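Local structure of monosaccharide ABC transporter substrate-binding protein, CUT2 family (Acidothermus cellulolyticus, 4RU1) at residues A[188-193]-A[215-220]. The protein binds myo-inositol between its two lobes and probably serves as the substrate-binding component of a CUT2-family sugar ABC transporter. Numbering follows the deposited sequence.
Sequences TTIAAK and IQAVKD
Ala-217 points its methyl group at the helix carrying Ile-190 and Ala-191, and the apolar contact is built around that one carbon. Ala-217 CB lies 3.6 Å from Ile-190 CG2. The same methyl comes equally close to the backbone, with Ala-217 CB 3.6 Å from Ala-191 N. Ala-191 returns the contact from its own side. Its CB stands 4.1 Å from Ala-217 CB and 3.8 Å from Ala-217 O, so it touches both the methyl and the backbone of the partner residue. Ile-190 meets Ala-217 through its short branch. With CG1 beside the backbone N and anti to the carbonyl carbon (chi1 -63°), CG2 is the branch that meets Ala-217. The side chain of Ile-190 also packs on Val-149 of strand 145-150.

The helix backbones come close because small residues face each other. The CA atoms of Ala-191 and Ala-217 are 4.5 Å apart. The axes of the two helical segments come within 8.0 Å, with their N-to-C directions 45° apart.

The polar element sits at the margin. Asp-220 CB lies 4.3 Å from Ala-191 CB. Its carboxylate turns to Arg-187, one helical turn before Ala-191, and OD2 forms a salt bridge with NE of that arginine. This pairing joins the C-terminal end of helix 208-220 to helix 183-196.

Both helices follow parallel strands of the second lobe in this periplasmic-binding-protein fold, and strand 202-205 connects them. The contact is thus between neighbouring helices of an alpha/beta lobe. It lies outside the ligand pocket: the side chain of Ile-190 is about 13 Å from the bound myo-inositol. Contact between the two segments is van der Waals and depends on small alanine side chains that let the backbones approach, while the ionic link comes from Arg-187, one turn earlier on the same helix.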
loop_
_atom_site.group_PDB
_atom_site.type_symbol
_atom_site.label_atom_id
_atom_site.label_comp_id
_atom_site.label_asym_id
_atom_site.label_seq_id
_atom_site.Cartn_x
_atom_site.Cartn_y
_atom_site.Cartn_z
ATOM N N THR A 188 -7.545 -13.876 16.267
ATOM C CA THR A 188 -8.648 -14.098 17.196
ATOM C C THR A 188 -9.740 -13.040 17.091
ATOM O O THR A 188 -10.897 -13.392 17.212
ATOM C CB THR A 188 -8.122 -14.207 18.623
ATOM O OG1 THR A 188 -7.398 -13.036 18.958
ATOM C CG2 THR A 188 -7.226 -15.478 18.802
ATOM N N THR A 189 -9.369 -11.820 16.749
ATOM C CA THR A 189 -10.325 -10.726 16.672
ATOM C C THR A 189 -11.169 -10.991 15.452
ATOM O O THR A 189 -12.362 -10.719 15.459
ATOM C CB THR A 189 -9.586 -9.399 16.622
ATOM O OG1 THR A 189 -8.907 -9.182 17.874
ATOM C CG2 THR A 189 -10.468 -8.186 16.385
ATOM N N ILE A 190 -10.558 -11.328 14.323
ATOM C CA ILE A 190 -11.387 -11.617 13.149
ATOM C C ILE A 190 -12.288 -12.809 13.406
ATOM O O ILE A 190 -13.434 -12.812 12.980
ATOM C CB ILE A 190 -10.544 -11.843 11.861
ATOM C CG1 ILE A 190 -9.798 -10.564 11.515
ATOM C CG2 ILE A 190 -11.381 -12.287 10.650
ATOM C CD1 ILE A 190 -8.704 -10.724 10.436
ATOM N N ALA A 191 -11.765 -13.890 13.984
ATOM C CA ALA A 191 -12.637 -15.060 14.202
ATOM C C ALA A 191 -13.837 -14.750 15.090
ATOM O O ALA A 191 -14.929 -15.225 14.811
ATOM C CB ALA A 191 -11.828 -16.137 14.903
ATOM N N ALA A 192 -13.611 -13.988 16.134
ATOM C CA ALA A 192 -14.668 -13.572 17.067
ATOM C C ALA A 192 -15.757 -12.773 16.344
ATOM O O ALA A 192 -16.936 -13.047 16.499
ATOM C CB ALA A 192 -14.052 -12.824 18.249
ATOM N N LYS A 193 -15.366 -11.835 15.497
ATOM C CA LYS A 193 -16.310 -11.021 14.782
ATOM C C LYS A 193 -17.139 -11.906 13.860
ATOM O O LYS A 193 -18.346 -11.770 13.776
ATOM C CB LYS A 193 -15.586 -9.909 14.008
ATOM C CG LYS A 193 -16.528 -9.084 13.167
ATOM C CD LYS A 193 -17.206 -7.970 13.968
ATOM C CE LYS A 193 -18.711 -7.918 13.711
ATOM N NZ LYS A 193 -19.481 -9.014 14.362
ATOM N N ILE A 215 -7.907 -16.001 6.545
ATOM C CA ILE A 215 -8.227 -17.326 5.997
ATOM C C ILE A 215 -8.257 -18.300 7.205
ATOM O O ILE A 215 -9.141 -19.145 7.304
ATOM C CB ILE A 215 -7.169 -17.785 4.991
ATOM C CG1 ILE A 215 -7.246 -16.933 3.717
ATOM C CG2 ILE A 215 -7.304 -19.294 4.640
ATOM C CD1 ILE A 215 -5.999 -17.035 2.879
ATOM N N GLN A 216 -7.310 -18.153 8.111
ATOM C CA GLN A 216 -7.253 -19.015 9.252
ATOM C C GLN A 216 -8.393 -18.750 10.246
ATOM O O GLN A 216 -9.056 -19.708 10.768
ATOM C CB GLN A 216 -5.939 -18.884 9.996
ATOM C CG GLN A 216 -4.727 -19.429 9.268
ATOM C CD GLN A 216 -5.000 -20.830 8.697
ATOM O OE1 GLN A 216 -4.995 -21.040 7.489
ATOM N NE2 GLN A 216 -5.250 -21.784 9.579
ATOM N N ALA A 217 -8.718 -17.462 10.427
ATOM C CA ALA A 217 -9.869 -17.015 11.263
ATOM C C ALA A 217 -11.202 -17.522 10.791
ATOM O O ALA A 217 -12.004 -17.957 11.614
ATOM C CB ALA A 217 -9.897 -15.507 11.315
ATOM N N VAL A 218 -11.413 -17.544 9.497
ATOM C CA VAL A 218 -12.637 -18.076 9.002
ATOM C C VAL A 218 -12.771 -19.548 9.396
ATOM O O VAL A 218 -13.870 -19.984 9.784
ATOM C CB VAL A 218 -12.713 -17.876 7.460
ATOM C CG1 VAL A 218 -13.630 -18.901 6.838
ATOM C CG2 VAL A 218 -13.047 -16.455 7.096
ATOM N N LYS A 219 -11.703 -20.350 9.258
ATOM C CA LYS A 219 -11.748 -21.801 9.667
ATOM C C LYS A 219 -11.984 -21.925 11.169
ATOM O O LYS A 219 -12.813 -22.708 11.643
ATOM C CB LYS A 219 -10.446 -22.462 9.239
ATOM C CG LYS A 219 -10.548 -23.212 7.927
ATOM C CD LYS A 219 -9.201 -23.441 7.233
ATOM C CE LYS A 219 -8.203 -24.162 8.105
ATOM N NZ LYS A 219 -6.851 -23.813 7.608
ATOM N N ASP A 220 -11.255 -21.117 11.938
ATOM C CA ASP A 220 -11.371 -21.169 13.383
ATOM C C ASP A 220 -12.844 -20.920 13.845
ATOM O O ASP A 220 -13.347 -21.533 14.795
ATOM C CB ASP A 220 -10.533 -20.101 13.978
ATOM C CG ASP A 220 -9.036 -20.443 14.057
ATOM O OD1 ASP A 220 -8.619 -21.597 13.813
ATOM O OD2 ASP A 220 -8.309 -19.476 14.318
#